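Local structure of Dot/Icm T4SS effector (Legionella pneumophila, 6VVE) at residues 231-236 with 282-287; 227-232 with 268-273. The protein is a Legionella effector kinase that is activated by host inositol hexakisphosphate and binds ADP and manganese. One frame throughout, in Å; residues are numbered along the deposited sequence.

In the fold
Both contacts lie in the helical C-terminal part of the kinase, on the same side of the chain's centre, with their centres about 10 Å apart. They start from the same place, sharing Trp232 and helix 231-239. Contact 1 is buried and apolar: side chains of the helix meet the loop between helices 272-280 and 288-299 without a hydrogen bond across it. Contact 2, at the start of that helix, is only partly buried and mostly polar; a carboxylate and an indole N-H grip the turn before helix 272-280, and a charged pair lies at its edge. Leu233 of contact 1 packs on Leu268 of contact 2, joining the two patches.

Contact 1 (231-236 with 282-287); sequences QWLYVY and GLISLP
Tyr236 lays one face of its ring against Pro287, and the two side chains slide past each other in opposite directions. Pro287 CD stands 4.0 Å from the centroid of the Tyr236 ring and 8° off the ring normal, a CH-pi contact that suits a flat aromatic meeting the polarised C-H groups next to a proline nitrogen. Pro287 N lies 3.5 Å above the Tyr236 ring plane, offset toward the rim, and Tyr236 CE2 comes within 3.3 Å of Leu286 C, so the ring covers the Leu286-Pro287 peptide too. CB of Tyr236 already points at the loop, and CG, anti to the backbone N (chi1 -171°), extends the side chain away from that nitrogen. Ser285 CB touches the ring edge, 3.7 Å from Tyr236 CE2. The phenol OH is hydrogen-bonded to Glu163 OE2 of helix 159-174, which fixes the far end of the ring.

Helix 231-239 is thereby joined to the connection between helices 272-280 and 288-299. Gly282 ends the first of these in a Schellman motif, its positive phi (81°) being readily adopted by glycine; Pro287 is the N-cap residue of the second, where proline needs no backbone N-H.

Trp232 brings the rim of its six-membered ring to the same loop: CH2 is 4.1 Å from Leu286 CD2, and CZ3 meets Pro287 CD near the indole plane. Leu233 covers one indole face with its CB and reaches across with CD1, 3.9 Å from Leu286 CD2 and 3.6 Å from Ser285 O. Ile256 of helix 253-262 touches both Leu233 and Ile284.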
loop_
_atom_site.group_PDB
_atom_site.type_symbol
_atom_site.label_atom_id
_atom_site.label_comp_id
_atom_site.label_asym_id
_atom_site.label_seq_id
_atom_site.Cartn_x
_atom_site.Cartn_y
_atom_site.Cartn_z
ATOM N N GLN A 231 11.292 -0.390 -3.299
ATOM C CA GLN A 231 10.693 -1.255 -2.289
ATOM C C GLN A 231 10.254 -2.581 -2.888
ATOM O O GLN A 231 10.577 -3.655 -2.360
ATOM C CB GLN A 231 9.504 -0.518 -1.661
ATOM C CG GLN A 231 8.937 -1.115 -0.412
ATOM C CD GLN A 231 7.876 -0.219 0.195
ATOM O OE1 GLN A 231 6.822 0.006 -0.400
ATOM N NE2 GLN A 231 8.168 0.327 1.363
ATOM N N TRP A 232 9.503 -2.519 -3.989
ATOM C CA TRP A 232 8.982 -3.724 -4.626
ATOM C C TRP A 232 10.088 -4.737 -4.898
ATOM O O TRP A 232 9.873 -5.952 -4.788
ATOM C CB TRP A 232 8.290 -3.347 -5.941
ATOM C CG TRP A 232 9.247 -2.755 -6.927
ATOM C CD1 TRP A 232 9.622 -1.445 -7.020
ATOM C CD2 TRP A 232 9.960 -3.450 -7.953
ATOM N NE1 TRP A 232 10.533 -1.284 -8.043
ATOM C CE2 TRP A 232 10.754 -2.503 -8.629
ATOM C CE3 TRP A 232 10.017 -4.784 -8.358
ATOM C CZ2 TRP A 232 11.575 -2.848 -9.701
ATOM C CZ3 TRP A 232 10.837 -5.124 -9.430
ATOM C CH2 TRP A 232 11.604 -4.162 -10.081
ATOM N N LEU A 233 11.279 -4.256 -5.264
ATOM C CA LEU A 233 12.374 -5.162 -5.593
ATOM C C LEU A 233 12.885 -5.879 -4.354
ATOM O O LEU A 233 13.234 -7.071 -4.422
ATOM C CB LEU A 233 13.499 -4.383 -6.266
ATOM C CG LEU A 233 14.707 -5.166 -6.768
ATOM C CD1 LEU A 233 14.323 -6.069 -7.922
ATOM C CD2 LEU A 233 15.829 -4.202 -7.179
ATOM N N TYR A 234 12.942 -5.174 -3.216
ATOM C CA TYR A 234 13.430 -5.798 -1.988
ATOM C C TYR A 234 12.514 -6.939 -1.555
ATOM O O TYR A 234 12.985 -8.014 -1.155
ATOM C CB TYR A 234 13.521 -4.772 -0.860
ATOM C CG TYR A 234 14.268 -3.497 -1.183
ATOM C CD1 TYR A 234 15.176 -3.432 -2.235
ATOM C CD2 TYR A 234 14.088 -2.358 -0.405
ATOM C CE1 TYR A 234 15.850 -2.266 -2.526
ATOM C CE2 TYR A 234 14.773 -1.186 -0.675
ATOM C CZ TYR A 234 15.639 -1.140 -1.744
ATOM O OH TYR A 234 16.298 0.033 -2.010
ATOM N N VAL A 235 11.197 -6.719 -1.623
ATOM C CA VAL A 235 10.245 -7.753 -1.232
ATOM C C VAL A 235 10.423 -8.991 -2.104
ATOM O O VAL A 235 10.521 -10.123 -1.604
ATOM C CB VAL A 235 8.805 -7.212 -1.307
ATOM C CG1 VAL A 235 7.809 -8.313 -0.988
ATOM C CG2 VAL A 235 8.625 -6.029 -0.362
ATOM N N TYR A 236 10.478 -8.796 -3.423
ATOM C CA TYR A 236 10.545 -9.942 -4.321
ATOM C C TYR A 236 11.837 -10.732 -4.128
ATOM O O TYR A 236 11.819 -11.965 -4.055
ATOM C CB TYR A 236 10.424 -9.495 -5.772
ATOM C CG TYR A 236 10.277 -10.665 -6.713
ATOM C CD1 TYR A 236 9.038 -11.264 -6.918
ATOM C CD2 TYR A 236 11.372 -11.177 -7.397
ATOM C CE1 TYR A 236 8.897 -12.341 -7.778
ATOM C CE2 TYR A 236 11.236 -12.248 -8.267
ATOM C CZ TYR A 236 10.000 -12.830 -8.443
ATOM O OH TYR A 236 9.856 -13.902 -9.291
ATOM N N GLY A 282 22.634 -12.404 -13.164
ATOM C CA GLY A 282 22.281 -13.269 -12.060
ATOM C C GLY A 282 22.401 -12.631 -10.698
ATOM O O GLY A 282 22.489 -13.353 -9.697
ATOM N N LEU A 283 22.392 -11.296 -10.627
ATOM C CA LEU A 283 22.580 -10.589 -9.370
ATOM C C LEU A 283 21.273 -10.333 -8.632
ATOM O O LEU A 283 21.266 -10.300 -7.397
ATOM C CB LEU A 283 23.278 -9.251 -9.621
ATOM C CG LEU A 283 24.628 -9.314 -10.343
ATOM C CD1 LEU A 283 25.233 -7.917 -10.419
ATOM C CD2 LEU A 283 25.567 -10.278 -9.659
ATOM N N ILE A 284 20.179 -10.125 -9.358
ATOM C CA ILE A 284 18.877 -9.858 -8.774
ATOM C C ILE A 284 17.844 -10.735 -9.470
ATOM O O ILE A 284 18.059 -11.251 -10.570
ATOM C CB ILE A 284 18.472 -8.373 -8.885
ATOM C CG1 ILE A 284 18.350 -7.958 -10.355
ATOM C CG2 ILE A 284 19.479 -7.496 -8.184
ATOM C CD1 ILE A 284 17.747 -6.571 -10.552
ATOM N N SER A 285 16.707 -10.889 -8.813
ATOM C CA SER A 285 15.542 -11.553 -9.377
ATOM C C SER A 285 14.512 -10.510 -9.794
ATOM O O SER A 285 14.504 -9.375 -9.306
ATOM C CB SER A 285 14.923 -12.523 -8.363
ATOM O OG SER A 285 15.863 -13.512 -8.000
ATOM N N LEU A 286 13.626 -10.912 -10.694
ATOM C CA LEU A 286 12.551 -10.055 -11.162
ATOM C C LEU A 286 11.293 -10.902 -11.325
ATOM O O LEU A 286 11.388 -12.074 -11.697
ATOM C CB LEU A 286 12.897 -9.391 -12.504
ATOM C CG LEU A 286 14.082 -8.436 -12.530
ATOM C CD1 LEU A 286 14.377 -8.022 -13.964
ATOM C CD2 LEU A 286 13.819 -7.224 -11.664
ATOM N N PRO A 287 10.122 -10.328 -11.054
ATOM C CA PRO A 287 8.877 -11.049 -11.367
ATOM C C PRO A 287 8.895 -11.517 -12.812
ATOM O O PRO A 287 9.415 -10.835 -13.697
ATOM C CB PRO A 287 7.786 -10.001 -11.115
ATOM C CG PRO A 287 8.392 -9.075 -10.100
ATOM C CD PRO A 287 9.860 -9.007 -10.449
#

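Contact 2 (227-232 with 268-273); sequences YGKDQW and LSDNPH
Asp230 turns its carboxylate onto the turn at Leu268 and Ser269, where two successive backbone N-H groups meet it. Leu268 N donates to Asp230 OD2 at 2.8 Å, on the syn lone pair and fairly straight at 159°. Ser269 N donates to Asp230 OD1 at 3.0 Å, again from the syn side but 28° out of the carboxylate plane. Aspartate is short enough to bring both oxygens up to adjacent amides. Tyr260 OH adds a hydrogen bond to OD2; this buried carboxylate is thus met by two amides and a phenol, which would favour its ionised form.

Hydroxyl and indole chemistry centres on Ser269. Trp232 NE1 donates to Ser269 OG at 2.7 Å, with the oxygen only 6° out of the ring plane; the indole thus finds an acceptor for its one polar atom. Ser269 OG also lies 2.9 Å from Asp230 OD1, and its own proton may go there or to Lys229 O.

Residues 268-271 form a type I beta turn, closed by Asn271 N to Leu268 O, that leads into helix 272-280. Asp230 sits at the break between helices 219-229 and 231-239 as N-cap of the latter, yet its side chain is spent on the turn and makes no capping bond.

Van der Waals and charged contacts complete the join. Leu268 CB lies 3.6 Å from Asp230 OD2, against the carboxylate; leucine suits the place because its side chain also packs on Ile256 and Trp259 of helix 253-262 and on Leu233. Near solvent, Lys229 CE lies 3.5 Å from Asp270 OD1. Lys229 NZ, bonded chiefly to Asn173 O, is 4.3 Å from Asp270 OD1, too far for a salt bridge, and a water links them, weakly on the lysine side. Asp270 OD2 is hydrogen-bonded to Ser267 OG.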
loop_
_atom_site.group_PDB
_atom_site.type_symbol
_atom_site.label_atom_id
_atom_site.label_comp_id
_atom_site.label_asym_id
_atom_site.label_seq_id
_atom_site.Cartn_x
_atom_site.Cartn_y
_atom_site.Cartn_z
ATOM N N TYR A 227 14.976 4.141 -1.313
ATOM C CA TYR A 227 14.558 2.827 -0.833
ATOM C C TYR A 227 13.084 2.575 -1.148
ATOM O O TYR A 227 12.684 1.445 -1.465
ATOM C CB TYR A 227 14.803 2.703 0.667
ATOM C CG TYR A 227 16.258 2.676 1.082
ATOM C CD1 TYR A 227 17.243 2.192 0.230
ATOM C CD2 TYR A 227 16.645 3.112 2.342
ATOM C CE1 TYR A 227 18.566 2.155 0.614
ATOM C CE2 TYR A 227 17.966 3.075 2.737
ATOM C CZ TYR A 227 18.925 2.594 1.873
ATOM O OH TYR A 227 20.249 2.560 2.275
ATOM N N GLY A 228 12.262 3.621 -1.082
ATOM C CA GLY A 228 10.845 3.450 -1.350
ATOM C C GLY A 228 10.556 3.123 -2.802
ATOM O O GLY A 228 9.723 2.264 -3.091
ATOM N N LYS A 229 11.245 3.797 -3.734
ATOM C CA LYS A 229 11.008 3.544 -5.148
ATOM C C LYS A 229 11.423 2.135 -5.557
ATOM O O LYS A 229 10.875 1.594 -6.525
ATOM C CB LYS A 229 11.745 4.579 -5.996
ATOM C CG LYS A 229 11.086 5.962 -5.985
ATOM C CD LYS A 229 11.561 6.834 -7.140
ATOM C CE LYS A 229 10.977 6.379 -8.475
ATOM N NZ LYS A 229 9.493 6.525 -8.530
ATOM N N ASP A 230 12.383 1.534 -4.847
ATOM C CA ASP A 230 12.826 0.171 -5.112
ATOM C C ASP A 230 12.252 -0.822 -4.114
ATOM O O ASP A 230 12.684 -1.976 -4.076
ATOM C CB ASP A 230 14.360 0.095 -5.095
ATOM C CG ASP A 230 14.993 0.914 -6.224
ATOM O OD1 ASP A 230 14.267 1.264 -7.187
ATOM O OD2 ASP A 230 16.209 1.208 -6.143
ATOM N N GLN A 231 11.292 -0.390 -3.299
ATOM C CA GLN A 231 10.693 -1.255 -2.289
ATOM C C GLN A 231 10.254 -2.581 -2.888
ATOM O O GLN A 231 10.577 -3.655 -2.360
ATOM C CB GLN A 231 9.504 -0.518 -1.661
ATOM C CG GLN A 231 8.937 -1.115 -0.412
ATOM C CD GLN A 231 7.876 -0.219 0.195
ATOM O OE1 GLN A 231 6.822 0.006 -0.400
ATOM N NE2 GLN A 231 8.168 0.327 1.363
ATOM N N TRP A 232 9.503 -2.519 -3.989
ATOM C CA TRP A 232 8.982 -3.724 -4.626
ATOM C C TRP A 232 10.088 -4.737 -4.898
ATOM O O TRP A 232 9.873 -5.952 -4.788
ATOM C CB TRP A 232 8.290 -3.347 -5.941
ATOM C CG TRP A 232 9.247 -2.755 -6.927
ATOM C CD1 TRP A 232 9.622 -1.445 -7.020
ATOM C CD2 TRP A 232 9.960 -3.450 -7.953
ATOM N NE1 TRP A 232 10.533 -1.284 -8.043
ATOM C CE2 TRP A 232 10.754 -2.503 -8.629
ATOM C CE3 TRP A 232 10.017 -4.784 -8.358
ATOM C CZ2 TRP A 232 11.575 -2.848 -9.701
ATOM C CZ3 TRP A 232 10.837 -5.124 -9.430
ATOM C CH2 TRP A 232 11.604 -4.162 -10.081
ATOM N N LEU A 268 17.049 2.092 -8.700
ATOM C CA LEU A 268 17.180 1.117 -9.769
ATOM C C LEU A 268 15.983 1.158 -10.704
ATOM O O LEU A 268 16.131 0.937 -11.913
ATOM C CB LEU A 268 17.344 -0.284 -9.186
ATOM C CG LEU A 268 18.567 -0.493 -8.297
ATOM C CD1 LEU A 268 18.486 -1.826 -7.573
ATOM C CD2 LEU A 268 19.842 -0.418 -9.120
ATOM N N SER A 269 14.793 1.455 -10.169
ATOM C CA SER A 269 13.586 1.449 -10.993
ATOM C C SER A 269 13.613 2.546 -12.048
ATOM O O SER A 269 13.038 2.374 -13.131
ATOM C CB SER A 269 12.347 1.592 -10.106
ATOM O OG SER A 269 12.268 0.511 -9.182
ATOM N N ASP A 270 14.274 3.667 -11.764
ATOM C CA ASP A 270 14.432 4.733 -12.744
ATOM C C ASP A 270 15.461 4.399 -13.818
ATOM O O ASP A 270 15.692 5.224 -14.711
ATOM C CB ASP A 270 14.833 6.037 -12.052
ATOM C CG ASP A 270 13.720 6.613 -11.192
ATOM O OD1 ASP A 270 12.540 6.504 -11.588
ATOM O OD2 ASP A 270 14.031 7.176 -10.118
ATOM N N ASN A 271 16.087 3.225 -13.751
ATOM C CA ASN A 271 17.123 2.824 -14.704
ATOM C C ASN A 271 16.874 1.380 -15.108
ATOM O O ASN A 271 17.527 0.454 -14.613
ATOM C CB ASN A 271 18.522 2.988 -14.101
ATOM C CG ASN A 271 18.837 4.425 -13.742
ATOM O OD1 ASN A 271 19.479 5.142 -14.514
ATOM N ND2 ASN A 271 18.382 4.860 -12.565
ATOM N N PRO A 272 15.919 1.148 -16.010
ATOM C CA PRO A 272 15.648 -0.237 -16.442
ATOM C C PRO A 272 16.883 -0.957 -16.963
ATOM O O PRO A 272 16.985 -2.186 -16.815
ATOM C CB PRO A 272 14.586 -0.060 -17.542
ATOM C CG PRO A 272 13.914 1.235 -17.215
ATOM C CD PRO A 272 14.991 2.121 -16.621
ATOM N N HIS A 273 17.831 -0.233 -17.571
ATOM C CA HIS A 273 19.044 -0.888 -18.049
ATOM C C HIS A 273 19.845 -1.485 -16.892
ATOM O O HIS A 273 20.505 -2.517 -17.058
ATOM C CB HIS A 273 19.904 0.092 -18.849
ATOM C CG HIS A 273 20.498 1.193 -18.027
ATOM N ND1 HIS A 273 19.867 2.405 -17.832
ATOM C CD2 HIS A 273 21.674 1.270 -17.357
ATOM C CE1 HIS A 273 20.626 3.177 -17.074
ATOM N NE2 HIS A 273 21.728 2.513 -16.772
HETATM O O HOH W 1 10.087 6.473 -11.392
#